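Local coordinates for protein endoglycosidase (Bacteroides thetaiotaomicron, PDB 6Q64) that probably hydrolyses O-glycosidic bonds in complex N-glycans as an endoglycosidase of glycoside hydrolase family 18, built on a TIM barrel, at residues G78-K83 with D112-D117; K212-I217 with L239-T244; R229-D234 with K246-Y251. The protein carries 1 engineered substitution. All coordinates share one frame; numbering follows the deposited sequence.

Contact 1: residues G78-K83 with D112-D117; sequences GNWTGK and DEQKAD
Gln114 reaches out from the first turn of helix 112-123 and lies across the indole of Trp80. CB starts at the far rim of the six-membered ring, 3.8 Å from Trp80 CH2. CG then settles over the face, 3.6 Å from the centroid of that ring and only 9° off its normal, a clear CH-pi contact. Beyond CG the chain runs extended (chi2 157°), carrying the amide past the ring to the backbone, and NE2 donates to Trp80 O at 2.7 Å, with the carbonyl oxygen close to the amide plane. At the other branch of the tip, OE1 accepts from Ser111 N, so both ends of the amide are held and its rotation is fixed. The loop gripped here follows strand 72-76, the first strand of a TIM barrel, and the contact ties this helix-free connection between the first two barrel strands to helix 112-123, which follows the second, strand 100-102. Trp80 is also held at its edge: CG stands anti to the backbone N (chi1 171°), and the NE1 edge of the ring faces Asp117. NE1 donates nearly in the ring plane to Asp117 OD2 at 2.8 Å, on the anti side of the carboxylate. Leu91 N binds the same oxygen and Lys92 N the other, a three-bond grip on one acid. Gly82 passes close to the helix; a CB there would fall 2.8 Å from Glu113 O, a clash. Farther out, the bent chain of Lys83 reaches Glu113 in a long salt bridge, with NZ 3.8 Å from OE2.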
loop_
_atom_site.group_PDB
_atom_site.type_symbol
_atom_site.label_atom_id
_atom_site.label_comp_id
_atom_site.label_asym_id
_atom_site.label_seq_id
_atom_site.Cartn_x
_atom_site.Cartn_y
_atom_site.Cartn_z
ATOM N N GLY A 78 -5.462 7.400 6.750
ATOM C CA GLY A 78 -5.235 8.728 7.361
ATOM C C GLY A 78 -5.839 8.837 8.755
ATOM O O GLY A 78 -6.777 8.076 9.034
ATOM N N ASN A 79 -5.317 9.764 9.576
ATOM C CA ASN A 79 -5.762 10.116 10.956
ATOM C C ASN A 79 -5.534 8.907 11.860
ATOM O O ASN A 79 -6.461 8.535 12.616
ATOM C CB ASN A 79 -7.236 10.550 11.047
ATOM C CG ASN A 79 -7.659 11.606 10.038
ATOM O OD1 ASN A 79 -8.112 11.296 8.922
ATOM N ND2 ASN A 79 -7.551 12.862 10.445
ATOM N N TRP A 80 -4.368 8.278 11.761
ATOM C CA TRP A 80 -4.064 7.084 12.586
ATOM C C TRP A 80 -3.562 7.513 13.972
ATOM O O TRP A 80 -2.400 7.958 14.057
ATOM C CB TRP A 80 -3.060 6.180 11.887
ATOM C CG TRP A 80 -2.598 5.094 12.802
ATOM C CD1 TRP A 80 -3.381 4.310 13.597
ATOM C CD2 TRP A 80 -1.241 4.706 13.075
ATOM N NE1 TRP A 80 -2.615 3.435 14.314
ATOM C CE2 TRP A 80 -1.298 3.646 14.008
ATOM C CE3 TRP A 80 0.010 5.131 12.606
ATOM C CZ2 TRP A 80 -0.154 3.001 14.474
ATOM C CZ3 TRP A 80 1.141 4.488 13.058
ATOM C CH2 TRP A 80 1.055 3.438 13.980
ATOM N N THR A 81 -4.375 7.340 15.025
ATOM C CA THR A 81 -4.053 7.812 16.401
ATOM C C THR A 81 -4.005 6.664 17.416
ATOM O O THR A 81 -3.194 6.767 18.352
ATOM C CB THR A 81 -5.022 8.898 16.889
ATOM O OG1 THR A 81 -6.218 8.274 17.371
ATOM C CG2 THR A 81 -5.316 9.941 15.830
ATOM N N GLY A 82 -4.843 5.642 17.275
ATOM C CA GLY A 82 -4.976 4.563 18.278
ATOM C C GLY A 82 -5.457 5.063 19.639
ATOM O O GLY A 82 -5.073 4.430 20.641
ATOM N N LYS A 83 -6.287 6.118 19.679
ATOM C CA LYS A 83 -6.499 6.953 20.894
ATOM C C LYS A 83 -7.742 6.516 21.662
ATOM O O LYS A 83 -7.826 6.820 22.871
ATOM C CB LYS A 83 -6.588 8.446 20.565
ATOM C CG LYS A 83 -5.248 9.142 20.326
ATOM C CD LYS A 83 -4.185 8.869 21.363
ATOM C CE LYS A 83 -4.455 9.599 22.650
ATOM N NZ LYS A 83 -3.659 10.846 22.721
ATOM N N ASP A 112 2.797 5.938 22.283
ATOM C CA ASP A 112 2.790 4.597 22.935
ATOM C C ASP A 112 1.533 3.804 22.501
ATOM O O ASP A 112 1.588 2.519 22.436
ATOM C CB ASP A 112 2.846 4.760 24.463
ATOM C CG ASP A 112 4.130 5.380 24.993
ATOM O OD1 ASP A 112 5.117 5.509 24.194
ATOM O OD2 ASP A 112 4.129 5.732 26.192
ATOM N N GLU A 113 0.434 4.548 22.254
ATOM C CA GLU A 113 -0.903 4.022 21.849
ATOM C C GLU A 113 -0.877 3.647 20.347
ATOM O O GLU A 113 -1.580 2.695 19.945
ATOM C CB GLU A 113 -2.027 5.025 22.179
ATOM C CG GLU A 113 -2.057 5.511 23.625
ATOM C CD GLU A 113 -1.269 6.778 23.949
ATOM O OE1 GLU A 113 -0.524 6.770 24.948
ATOM O OE2 GLU A 113 -1.403 7.778 23.207
ATOM N N GLN A 114 -0.132 4.390 19.528
ATOM C CA GLN A 114 0.204 4.002 18.135
ATOM C C GLN A 114 1.058 2.731 18.171
ATOM O O GLN A 114 0.695 1.756 17.489
ATOM C CB GLN A 114 0.948 5.122 17.401
ATOM C CG GLN A 114 0.031 6.000 16.562
ATOM C CD GLN A 114 0.600 7.370 16.288
ATOM O OE1 GLN A 114 1.578 7.806 16.909
ATOM N NE2 GLN A 114 -0.025 8.066 15.344
ATOM N N LYS A 115 2.151 2.733 18.934
ATOM C CA LYS A 115 3.076 1.569 18.992
ATOM C C LYS A 115 2.284 0.289 19.309
ATOM O O LYS A 115 2.596 -0.746 18.661
ATOM C CB LYS A 115 4.212 1.844 19.976
ATOM C CG LYS A 115 5.186 2.927 19.517
ATOM C CD LYS A 115 6.393 3.102 20.433
ATOM C CE LYS A 115 6.703 4.551 20.715
ATOM N NZ LYS A 115 7.943 4.665 21.504
ATOM N N ALA A 116 1.279 0.363 20.212
ATOM C CA ALA A 116 0.513 -0.791 20.769
ATOM C C ALA A 116 -0.532 -1.320 19.776
ATOM O O ALA A 116 -0.743 -2.552 19.752
ATOM C CB ALA A 116 -0.170 -0.402 22.053
ATOM N N ASP A 117 -1.224 -0.398 19.096
ATOM C CA ASP A 117 -2.206 -0.647 18.012
ATOM C C ASP A 117 -1.490 -1.487 16.953
ATOM O O ASP A 117 -1.901 -2.625 16.680
ATOM C CB ASP A 117 -2.721 0.680 17.428
ATOM C CG ASP A 117 -3.889 0.517 16.427
ATOM O OD1 ASP A 117 -4.514 -0.567 16.440
ATOM O OD2 ASP A 117 -4.157 1.469 15.621
#

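Contact 2: residues K212-I217 with L239-T244; sequences KMQVFI and LLSTET
Gln214 and Thr244 supply the polar part of this contact, amide oxygen against hydroxyl. Thr244 OG1 is modelled as donating to Gln214 OE1 at 2.4 Å, too short to be taken literally, so the pairing is plausible but its exact geometry doubtful. Ile205 O also bonds to Thr244 OG1, and two acceptors sharing one hydroxyl proton add to the doubt. Gln214 gets there with CG anti to the backbone N (chi1 166°) and a bend at chi2, while its NE2 is bonded to Glu218 OE2 one turn farther along the same helix. A second polar element is local: Ser241 occupies the N-cap position of the short helix 242-245, its OG accepting from Thr244 N at 3.1 Å. In the TIM barrel, helix 211-224 leads into strand 230-235, and the turn with helix 242-245 leaves that strand, so the contact joins what comes before one barrel strand to what comes after it. Apolar packing makes up the remainder. Ile217 CD1 meets Leu240 CD2 at 3.8 Å, the two chains crossing at a slant. Ile217 CD1 and CG2 both lie 4.1 Å from Thr244 CG2, the two side chains standing at about a right angle.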
loop_
_atom_site.group_PDB
_atom_site.type_symbol
_atom_site.label_atom_id
_atom_site.label_comp_id
_atom_site.label_asym_id
_atom_site.label_seq_id
_atom_site.Cartn_x
_atom_site.Cartn_y
_atom_site.Cartn_z
ATOM N N LYS A 212 19.954 6.013 -10.522
ATOM C CA LYS A 212 19.954 6.625 -9.156
ATOM C C LYS A 212 18.754 6.035 -8.433
ATOM O O LYS A 212 18.905 5.403 -7.378
ATOM C CB LYS A 212 20.056 8.162 -9.146
ATOM C CG LYS A 212 19.143 8.917 -10.096
ATOM C CD LYS A 212 19.590 10.325 -10.449
ATOM C CE LYS A 212 18.769 10.826 -11.624
ATOM N NZ LYS A 212 18.733 12.299 -11.649
HETATM N N MSE A 213 17.605 6.096 -9.110
HETATM C CA MSE A 213 16.437 5.376 -8.635
HETATM C C MSE A 213 16.703 3.870 -8.519
HETATM O O MSE A 213 16.022 3.187 -7.779
HETATM C CB MSE A 213 15.224 5.706 -9.512
HETATM C CG MSE A 213 13.897 5.649 -8.747
HETATM SE SE MSE A 213 13.811 6.705 -7.058
HETATM C CE MSE A 213 13.889 8.237 -8.230
ATOM N N GLN A 214 17.703 3.335 -9.213
ATOM C CA GLN A 214 17.963 1.907 -9.190
ATOM C C GLN A 214 18.694 1.540 -7.895
ATOM O O GLN A 214 18.339 0.515 -7.277
ATOM C CB GLN A 214 18.769 1.497 -10.426
ATOM C CG GLN A 214 19.380 0.099 -10.361
ATOM C CD GLN A 214 18.356 -1.011 -10.563
ATOM O OE1 GLN A 214 17.340 -0.844 -11.250
ATOM N NE2 GLN A 214 18.642 -2.153 -9.967
ATOM N N VAL A 215 19.706 2.302 -7.496
ATOM C CA VAL A 215 20.504 1.911 -6.290
ATOM C C VAL A 215 19.732 2.382 -5.041
ATOM O O VAL A 215 19.956 1.834 -3.928
ATOM C CB VAL A 215 21.983 2.361 -6.364
ATOM C CG1 VAL A 215 22.130 3.867 -6.441
ATOM C CG2 VAL A 215 22.819 1.781 -5.224
ATOM N N PHE A 216 18.766 3.279 -5.247
ATOM C CA PHE A 216 17.777 3.669 -4.217
ATOM C C PHE A 216 17.018 2.414 -3.783
ATOM O O PHE A 216 17.182 1.905 -2.648
ATOM C CB PHE A 216 16.856 4.758 -4.765
ATOM C CG PHE A 216 15.855 5.231 -3.749
ATOM C CD1 PHE A 216 16.286 5.779 -2.549
ATOM C CD2 PHE A 216 14.488 5.087 -3.965
ATOM C CE1 PHE A 216 15.371 6.204 -1.598
ATOM C CE2 PHE A 216 13.574 5.506 -3.010
ATOM C CZ PHE A 216 14.022 6.069 -1.830
ATOM N N ILE A 217 16.238 1.895 -4.722
ATOM C CA ILE A 217 15.425 0.655 -4.580
ATOM C C ILE A 217 16.332 -0.514 -4.209
ATOM O O ILE A 217 15.905 -1.346 -3.430
ATOM C CB ILE A 217 14.697 0.382 -5.900
ATOM C CG1 ILE A 217 13.653 1.456 -6.192
ATOM C CG2 ILE A 217 14.103 -1.009 -5.915
ATOM C CD1 ILE A 217 13.136 1.394 -7.592
ATOM N N LEU A 239 7.278 2.127 -14.704
ATOM C CA LEU A 239 8.656 2.561 -15.036
ATOM C C LEU A 239 9.685 1.601 -14.439
ATOM O O LEU A 239 10.887 1.789 -14.681
ATOM C CB LEU A 239 8.864 3.964 -14.469
ATOM C CG LEU A 239 7.959 5.014 -15.101
ATOM C CD1 LEU A 239 8.087 6.361 -14.402
ATOM C CD2 LEU A 239 8.295 5.137 -16.566
ATOM N N LEU A 240 9.271 0.634 -13.641
ATOM C CA LEU A 240 10.240 -0.377 -13.168
ATOM C C LEU A 240 10.733 -1.208 -14.377
ATOM O O LEU A 240 9.911 -1.649 -15.193
ATOM C CB LEU A 240 9.606 -1.239 -12.063
ATOM C CG LEU A 240 9.444 -0.567 -10.694
ATOM C CD1 LEU A 240 8.519 -1.371 -9.792
ATOM C CD2 LEU A 240 10.771 -0.366 -9.982
ATOM N N SER A 241 12.049 -1.416 -14.496
ATOM C CA SER A 241 12.620 -2.457 -15.382
ATOM C C SER A 241 12.149 -3.830 -14.904
ATOM O O SER A 241 11.838 -3.960 -13.743
ATOM C CB SER A 241 14.104 -2.397 -15.416
ATOM O OG SER A 241 14.664 -2.855 -14.192
ATOM N N THR A 242 12.110 -4.812 -15.795
ATOM C CA THR A 242 11.746 -6.217 -15.502
ATOM C C THR A 242 12.525 -6.640 -14.248
ATOM O O THR A 242 11.910 -7.136 -13.291
ATOM C CB THR A 242 11.999 -7.113 -16.730
ATOM O OG1 THR A 242 11.369 -6.640 -17.920
ATOM C CG2 THR A 242 11.456 -8.509 -16.574
ATOM N N GLU A 243 13.838 -6.452 -14.251
ATOM C CA GLU A 243 14.718 -7.001 -13.191
ATOM C C GLU A 243 14.437 -6.265 -11.893
ATOM O O GLU A 243 14.386 -6.927 -10.849
ATOM C CB GLU A 243 16.202 -6.869 -13.539
ATOM C CG GLU A 243 16.709 -7.987 -14.419
ATOM C CD GLU A 243 16.260 -9.361 -13.961
ATOM O OE1 GLU A 243 16.615 -9.717 -12.793
ATOM O OE2 GLU A 243 15.526 -10.045 -14.755
ATOM N N THR A 244 14.337 -4.942 -11.968
ATOM C CA THR A 244 14.162 -4.060 -10.788
ATOM C C THR A 244 12.773 -4.365 -10.185
ATOM O O THR A 244 12.643 -4.451 -8.954
ATOM C CB THR A 244 14.419 -2.593 -11.171
ATOM O OG1 THR A 244 15.646 -2.423 -11.886
ATOM C CG2 THR A 244 14.494 -1.700 -9.962
#

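Contact 3: residues R229-D234 with K246-Y251; sequences RMLVMD and KLVDHY
Leu231 and Asp249 open a parallel pairing that is irregular at its start, the two chains running 52° apart in overall direction. Asp249 N donates to Leu231 O at 2.7 Å, and Met233 N then takes His250 O at 3.3 Å, one residue farther along than a regular parallel ladder would give. From the bridge of Met233 with Tyr251 the chains continue as neighbouring strands, 230-235 and 251-254, of the TIM barrel. Where a backbone acceptor might be expected, the Asp249 side chain steps in: OD2 offers its anti lone pair to Leu231 N at 2.9 Å, in a bond straight to 165°. CG lies beside the backbone N of its own residue (chi1 -62°), and Asp249 CB packs 3.3 Å from Leu231 O.

The side chains divide between two faces of the strand. Met230 and Val232, which also touch strand 128-135, face the barrel interior and approach the imidazole of His250: the selenomethionine CE stands 3.4 Å from ND1, while Val232 CG2 lies in the ring plane at its edge and 3.6 Å from His250 CB. Phe100 meets the same ring. On the face toward helix 211-224, Val248 sits between Leu231 and Met233, its CG1 4.1 Å from Met233 CB.

An alanine in place of Asp249 would probably leave Leu231 N without this acceptor and Arg225 without its carboxylate mate. Because OD1 forms a salt bridge with Arg225 while OD2 takes the amide, the acid is likely to stay ionised, so a charged side chain completes the backbone pairing at the start of strand 230-235.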
loop_
_atom_site.group_PDB
_atom_site.type_symbol
_atom_site.label_atom_id
_atom_site.label_comp_id
_atom_site.label_asym_id
_atom_site.label_seq_id
_atom_site.Cartn_x
_atom_site.Cartn_y
_atom_site.Cartn_z
ATOM N N ARG A 229 10.331 -7.562 5.601
ATOM C CA ARG A 229 9.554 -6.328 5.283
ATOM C C ARG A 229 9.311 -6.193 3.775
ATOM O O ARG A 229 9.893 -6.898 2.964
ATOM C CB ARG A 229 10.267 -5.097 5.852
ATOM C CG ARG A 229 10.229 -5.074 7.363
ATOM C CD ARG A 229 10.814 -3.842 7.993
ATOM N NE ARG A 229 11.786 -4.325 8.970
ATOM C CZ ARG A 229 11.643 -4.322 10.289
ATOM N NH1 ARG A 229 10.554 -3.833 10.859
ATOM N NH2 ARG A 229 12.613 -4.805 11.038
HETATM N N MSE A 230 8.490 -5.208 3.434
HETATM C CA MSE A 230 7.923 -5.043 2.120
HETATM C C MSE A 230 8.449 -3.764 1.489
HETATM O O MSE A 230 8.579 -2.738 2.156
HETATM C CB MSE A 230 6.408 -4.874 2.242
HETATM C CG MSE A 230 5.590 -6.156 2.157
HETATM SE SE MSE A 230 3.713 -5.586 2.385
HETATM C CE MSE A 230 3.088 -5.170 0.599
ATOM N N LEU A 231 8.690 -3.821 0.176
ATOM C CA LEU A 231 8.875 -2.601 -0.589
ATOM C C LEU A 231 7.824 -2.578 -1.683
ATOM O O LEU A 231 7.531 -3.636 -2.213
ATOM C CB LEU A 231 10.285 -2.526 -1.186
ATOM C CG LEU A 231 10.530 -1.307 -2.080
ATOM C CD1 LEU A 231 10.272 -0.008 -1.339
ATOM C CD2 LEU A 231 11.943 -1.314 -2.639
ATOM N N VAL A 232 7.344 -1.393 -2.024
ATOM C CA VAL A 232 6.083 -1.214 -2.785
ATOM C C VAL A 232 6.144 0.152 -3.468
ATOM O O VAL A 232 6.761 1.091 -2.950
ATOM C CB VAL A 232 4.913 -1.369 -1.788
ATOM C CG1 VAL A 232 3.879 -0.246 -1.855
ATOM C CG2 VAL A 232 4.272 -2.741 -1.902
HETATM N N MSE A 233 5.488 0.272 -4.620
HETATM C CA MSE A 233 5.629 1.483 -5.412
HETATM C C MSE A 233 4.266 1.828 -6.008
HETATM O O MSE A 233 3.550 0.954 -6.503
HETATM C CB MSE A 233 6.729 1.263 -6.465
HETATM C CG MSE A 233 6.624 2.117 -7.741
HETATM SE SE MSE A 233 8.361 2.678 -8.556
HETATM C CE MSE A 233 7.457 3.471 -10.054
ATOM N N ASP A 234 3.879 3.098 -5.939
ATOM C CA ASP A 234 2.546 3.436 -6.399
ATOM C C ASP A 234 2.627 4.634 -7.331
ATOM O O ASP A 234 3.594 5.427 -7.245
ATOM C CB ASP A 234 1.593 3.704 -5.226
ATOM C CG ASP A 234 1.736 5.092 -4.630
ATOM O OD1 ASP A 234 1.113 6.051 -5.192
ATOM O OD2 ASP A 234 2.503 5.215 -3.640
ATOM N N LYS A 246 11.486 -7.119 -9.742
ATOM C CA LYS A 246 11.567 -8.287 -8.828
ATOM C C LYS A 246 11.881 -7.812 -7.407
ATOM O O LYS A 246 11.672 -8.576 -6.481
ATOM C CB LYS A 246 12.600 -9.301 -9.317
ATOM C CG LYS A 246 12.212 -9.972 -10.625
ATOM C CD LYS A 246 13.241 -10.946 -11.169
ATOM C CE LYS A 246 12.740 -11.704 -12.382
ATOM N NZ LYS A 246 13.802 -11.822 -13.397
ATOM N N LEU A 247 12.346 -6.582 -7.238
ATOM C CA LEU A 247 12.765 -6.068 -5.911
ATOM C C LEU A 247 11.600 -5.343 -5.213
ATOM O O LEU A 247 11.782 -4.930 -4.025
ATOM C CB LEU A 247 13.943 -5.117 -6.115
ATOM C CG LEU A 247 15.273 -5.743 -6.505
ATOM C CD1 LEU A 247 16.340 -4.666 -6.451
ATOM C CD2 LEU A 247 15.647 -6.921 -5.611
ATOM N N VAL A 248 10.467 -5.231 -5.904
ATOM C CA VAL A 248 9.250 -4.518 -5.448
ATOM C C VAL A 248 8.057 -5.474 -5.360
ATOM O O VAL A 248 7.696 -6.101 -6.363
ATOM C CB VAL A 248 8.980 -3.374 -6.417
ATOM C CG1 VAL A 248 7.622 -2.760 -6.185
ATOM C CG2 VAL A 248 10.081 -2.348 -6.298
ATOM N N ASP A 249 7.417 -5.523 -4.196
ATOM C CA ASP A 249 6.485 -6.608 -3.838
ATOM C C ASP A 249 5.119 -6.327 -4.473
ATOM O O ASP A 249 4.394 -7.322 -4.743
ATOM C CB ASP A 249 6.486 -6.785 -2.321
ATOM C CG ASP A 249 7.845 -7.185 -1.776
ATOM O OD1 ASP A 249 8.352 -8.234 -2.212
ATOM O OD2 ASP A 249 8.393 -6.430 -0.942
ATOM N N HIS A 250 4.752 -5.064 -4.717
ATOM C CA HIS A 250 3.453 -4.740 -5.381
ATOM C C HIS A 250 3.566 -3.474 -6.218
ATOM O O HIS A 250 4.301 -2.545 -5.829
ATOM C CB HIS A 250 2.296 -4.479 -4.402
ATOM C CG HIS A 250 1.789 -5.705 -3.738
ATOM N ND1 HIS A 250 2.248 -6.096 -2.512
ATOM C CD2 HIS A 250 0.926 -6.656 -4.145
ATOM C CE1 HIS A 250 1.681 -7.247 -2.173
ATOM N NE2 HIS A 250 0.876 -7.616 -3.164
ATOM N N TYR A 251 2.807 -3.458 -7.305
ATOM C CA TYR A 251 2.668 -2.325 -8.241
ATOM C C TYR A 251 1.300 -1.722 -7.951
ATOM O O TYR A 251 0.292 -2.417 -8.177
ATOM C CB TYR A 251 2.831 -2.827 -9.681
ATOM C CG TYR A 251 3.897 -3.885 -9.883
ATOM C CD1 TYR A 251 5.161 -3.737 -9.354
ATOM C CD2 TYR A 251 3.651 -5.039 -10.589
ATOM C CE1 TYR A 251 6.129 -4.717 -9.493
ATOM C CE2 TYR A 251 4.609 -6.027 -10.738
ATOM C CZ TYR A 251 5.863 -5.863 -10.205
ATOM O OH TYR A 251 6.836 -6.806 -10.356
#

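Overall arrangement
Contacts 2 and 3 form one continuous piece of the barrel, whereas contact 1 stands apart. The centres of contacts 2 and 3 lie about 11 Å apart and their segments alternate along the chain; Ile217 CG2 meets Leu231 CD2 at 3.9 Å, and Leu240 CD1 packs against Val248 CG2 at the same distance. Contact 1 closes earlier in the sequence, its centre about 33 Å from that of contact 2, on the opposite side of the chain's centre, and about 25 Å from that of contact 3, with a gap of about 12 Å between nearest atoms. Strand 230-235 of contact 3 is hydrogen-bonded directly to strand 184-189, where family 18 enzymes carry their acidic signature motif.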